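PDB 4NOH: lipoprotein, putative from Bacillus anthracis, which is of unknown function but, as a putative lipoprotein, may bind lipid. Local coordinates for residues I6-E12 and V134-A140. Numbering follows the deposited sequence.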
loop_
_atom_site.group_PDB
_atom_site.type_symbol
_atom_site.label_atom_id
_atom_site.label_comp_id
_atom_site.label_asym_id
_atom_site.label_seq_id
_atom_site.Cartn_x
_atom_site.Cartn_y
_atom_site.Cartn_z
ATOM N N ILE A 6 -9.779 -7.090 2.700
ATOM C CA ILE A 6 -9.420 -6.003 3.623
ATOM C C ILE A 6 -7.930 -5.728 3.476
ATOM O O ILE A 6 -7.089 -6.646 3.570
ATOM C CB ILE A 6 -9.739 -6.296 5.099
ATOM C CG1 ILE A 6 -11.243 -6.629 5.265
ATOM C CG2 ILE A 6 -9.358 -5.087 5.950
ATOM C CD1 ILE A 6 -11.707 -6.997 6.669
ATOM N N VAL A 7 -7.592 -4.478 3.204
ATOM C CA VAL A 7 -6.205 -4.015 3.217
ATOM C C VAL A 7 -5.991 -3.354 4.572
ATOM O O VAL A 7 -6.813 -2.547 5.000
ATOM C CB VAL A 7 -5.877 -3.033 2.082
ATOM C CG1 VAL A 7 -4.496 -2.400 2.273
ATOM C CG2 VAL A 7 -5.951 -3.734 0.727
HETATM N N MSE A 8 -4.913 -3.710 5.237
HETATM C CA MSE A 8 -4.580 -3.188 6.556
HETATM C C MSE A 8 -3.152 -2.711 6.562
HETATM O O MSE A 8 -2.300 -3.205 5.812
HETATM C CB MSE A 8 -4.827 -4.243 7.637
HETATM C CG MSE A 8 -4.120 -5.553 7.391
HETATM SE SE MSE A 8 -4.850 -6.999 8.540
HETATM C CE MSE A 8 -6.330 -7.469 7.357
ATOM N N TYR A 9 -2.861 -1.762 7.443
ATOM C CA TYR A 9 -1.573 -1.137 7.505
ATOM C C TYR A 9 -1.143 -1.024 8.928
ATOM O O TYR A 9 -1.940 -0.676 9.788
ATOM C CB TYR A 9 -1.634 0.297 6.971
ATOM C CG TYR A 9 -2.251 0.477 5.609
ATOM C CD1 TYR A 9 -3.630 0.563 5.467
ATOM C CD2 TYR A 9 -1.465 0.623 4.472
ATOM C CE1 TYR A 9 -4.207 0.791 4.239
ATOM C CE2 TYR A 9 -2.035 0.840 3.214
ATOM C CZ TYR A 9 -3.413 0.907 3.103
ATOM O OH TYR A 9 -3.978 1.074 1.856
ATOM N N GLY A 10 0.129 -1.267 9.188
ATOM C CA GLY A 10 0.595 -1.109 10.579
ATOM C C GLY A 10 1.890 -1.812 10.798
ATOM O O GLY A 10 2.653 -2.090 9.862
ATOM N N ASP A 11 2.209 -2.040 12.055
ATOM C CA ASP A 11 3.395 -2.824 12.347
ATOM C C ASP A 11 3.152 -4.254 11.943
ATOM O O ASP A 11 2.039 -4.752 12.060
ATOM C CB ASP A 11 3.717 -2.798 13.859
ATOM C CG ASP A 11 4.551 -1.628 14.266
ATOM O OD1 ASP A 11 4.789 -0.685 13.441
ATOM O OD2 ASP A 11 5.023 -1.702 15.430
ATOM N N GLU A 12 4.209 -4.937 11.504
ATOM C CA GLU A 12 4.093 -6.337 11.146
ATOM C C GLU A 12 3.377 -7.139 12.214
ATOM O O GLU A 12 2.528 -7.965 11.900
ATOM C CB GLU A 12 5.463 -6.979 10.835
ATOM C CG GLU A 12 5.318 -8.446 10.371
ATOM C CD GLU A 12 6.627 -9.132 9.977
ATOM O OE1 GLU A 12 7.683 -8.474 9.993
ATOM O OE2 GLU A 12 6.591 -10.345 9.644
ATOM N N VAL A 134 9.839 0.803 9.031
ATOM C CA VAL A 134 9.203 -0.207 8.216
ATOM C C VAL A 134 7.790 -0.499 8.742
ATOM O O VAL A 134 7.522 -0.572 9.948
ATOM C CB VAL A 134 10.053 -1.504 8.144
ATOM C CG1 VAL A 134 9.284 -2.620 7.483
ATOM C CG2 VAL A 134 11.354 -1.276 7.384
ATOM N N LYS A 135 6.874 -0.651 7.806
ATOM C CA LYS A 135 5.495 -0.935 8.102
ATOM C C LYS A 135 5.088 -2.062 7.169
ATOM O O LYS A 135 5.732 -2.314 6.140
ATOM C CB LYS A 135 4.598 0.300 7.870
ATOM C CG LYS A 135 4.792 1.440 8.883
ATOM C CD LYS A 135 4.211 1.082 10.263
ATOM C CE LYS A 135 4.233 2.254 11.241
ATOM N NZ LYS A 135 3.784 1.860 12.610
ATOM N N THR A 136 4.027 -2.746 7.531
ATOM C CA THR A 136 3.481 -3.825 6.734
ATOM C C THR A 136 2.127 -3.441 6.149
ATOM O O THR A 136 1.284 -2.844 6.841
ATOM C CB THR A 136 3.336 -5.100 7.591
ATOM O OG1 THR A 136 4.640 -5.526 7.978
ATOM C CG2 THR A 136 2.611 -6.199 6.814
ATOM N N ILE A 137 1.943 -3.731 4.870
ATOM C CA ILE A 137 0.686 -3.597 4.194
ATOM C C ILE A 137 0.210 -5.004 3.989
ATOM O O ILE A 137 0.857 -5.790 3.305
ATOM C CB ILE A 137 0.833 -2.934 2.808
ATOM C CG1 ILE A 137 1.497 -1.551 2.895
ATOM C CG2 ILE A 137 -0.504 -2.864 2.085
ATOM C CD1 ILE A 137 2.269 -1.212 1.652
ATOM N N GLY A 138 -0.921 -5.327 4.588
ATOM C CA GLY A 138 -1.473 -6.649 4.482
ATOM C C GLY A 138 -2.773 -6.680 3.717
ATOM O O GLY A 138 -3.609 -5.796 3.847
ATOM N N LEU A 139 -2.924 -7.653 2.847
ATOM C CA LEU A 139 -4.143 -7.898 2.136
ATOM C C LEU A 139 -4.680 -9.231 2.622
ATOM O O LEU A 139 -3.995 -10.224 2.550
ATOM C CB LEU A 139 -3.927 -7.947 0.616
ATOM C CG LEU A 139 -5.139 -8.450 -0.156
ATOM C CD1 LEU A 139 -6.317 -7.499 0.017
ATOM C CD2 LEU A 139 -4.838 -8.705 -1.636
ATOM N N ALA A 140 -5.894 -9.250 3.137
ATOM C CA ALA A 140 -6.567 -10.493 3.522
ATOM C C ALA A 140 -7.827 -10.662 2.666
ATOM O O ALA A 140 -8.690 -9.767 2.631
ATOM C CB ALA A 140 -6.945 -10.458 4.977
HETATM O O HOH W 1 6.678 0.665 12.641
HETATM O O HOH W 2 6.644 -3.256 11.001
#
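Strands 6-10 and 134-140 run antiparallel at 161°, their axes 4.7 Å apart, and are paired through reciprocal backbone bonds at Ile-6/Ala-140, Met-8/Gly-138 and Gly-10/Thr-136. The straightest comes last, from Thr-136 N to Gly-10 O at 2.8 Å, with 175° at the hydrogen. The pair lies inside a mixed beta sheet, with strand 26-39 on the far side of 134-142 and strand 162-166 on the far side of 5-10. On one face Val-7, Tyr-9, Ile-137 and Leu-139 pack together. Val-7 splits its branches: CG1 runs beside Ile-137 CG2, while CG2 reaches Leu-139 CD1 at 3.8 Å. The ring of Tyr-9 slants past Ile-137, CD2 lying 4.0 Å from CG1; its OH bonds to His-164 of strand 162-166, and Tyr-115 stacks on the ring.

The other face carries Met-8, a selenomethionine. Its CG sits between backbone N and carbonyl carbon (chi1 54°), packed against the carbonyl O of Gly-138, 3.6 Å away, and the turn about the CG-SE bond brings CE to 3.9 Å from Ala-140 CB. Helix 12-21 covers this side through Val-15, Thr-18 and Met-19. Where that helix begins, Glu-12 lays CB 3.3 Å from Thr-136 OG1.

Beyond the last backbone pair, Lys-135, folded back at chi2, carries CD past Gly-10 O and NZ to Asp-11 OD1, 2.9 Å away and met from above the carboxylate plane. Glu-161 gives NZ a second salt bridge. A water accepts from Glu-12 N and donates to Val-134 O. The chemistry thus changes along the pair, from a buried apolar interior to charge and water at the strand-to-helix turn, where Lys-135, between two carboxylates, probably stays protonated and links the turn to its neighbouring strand.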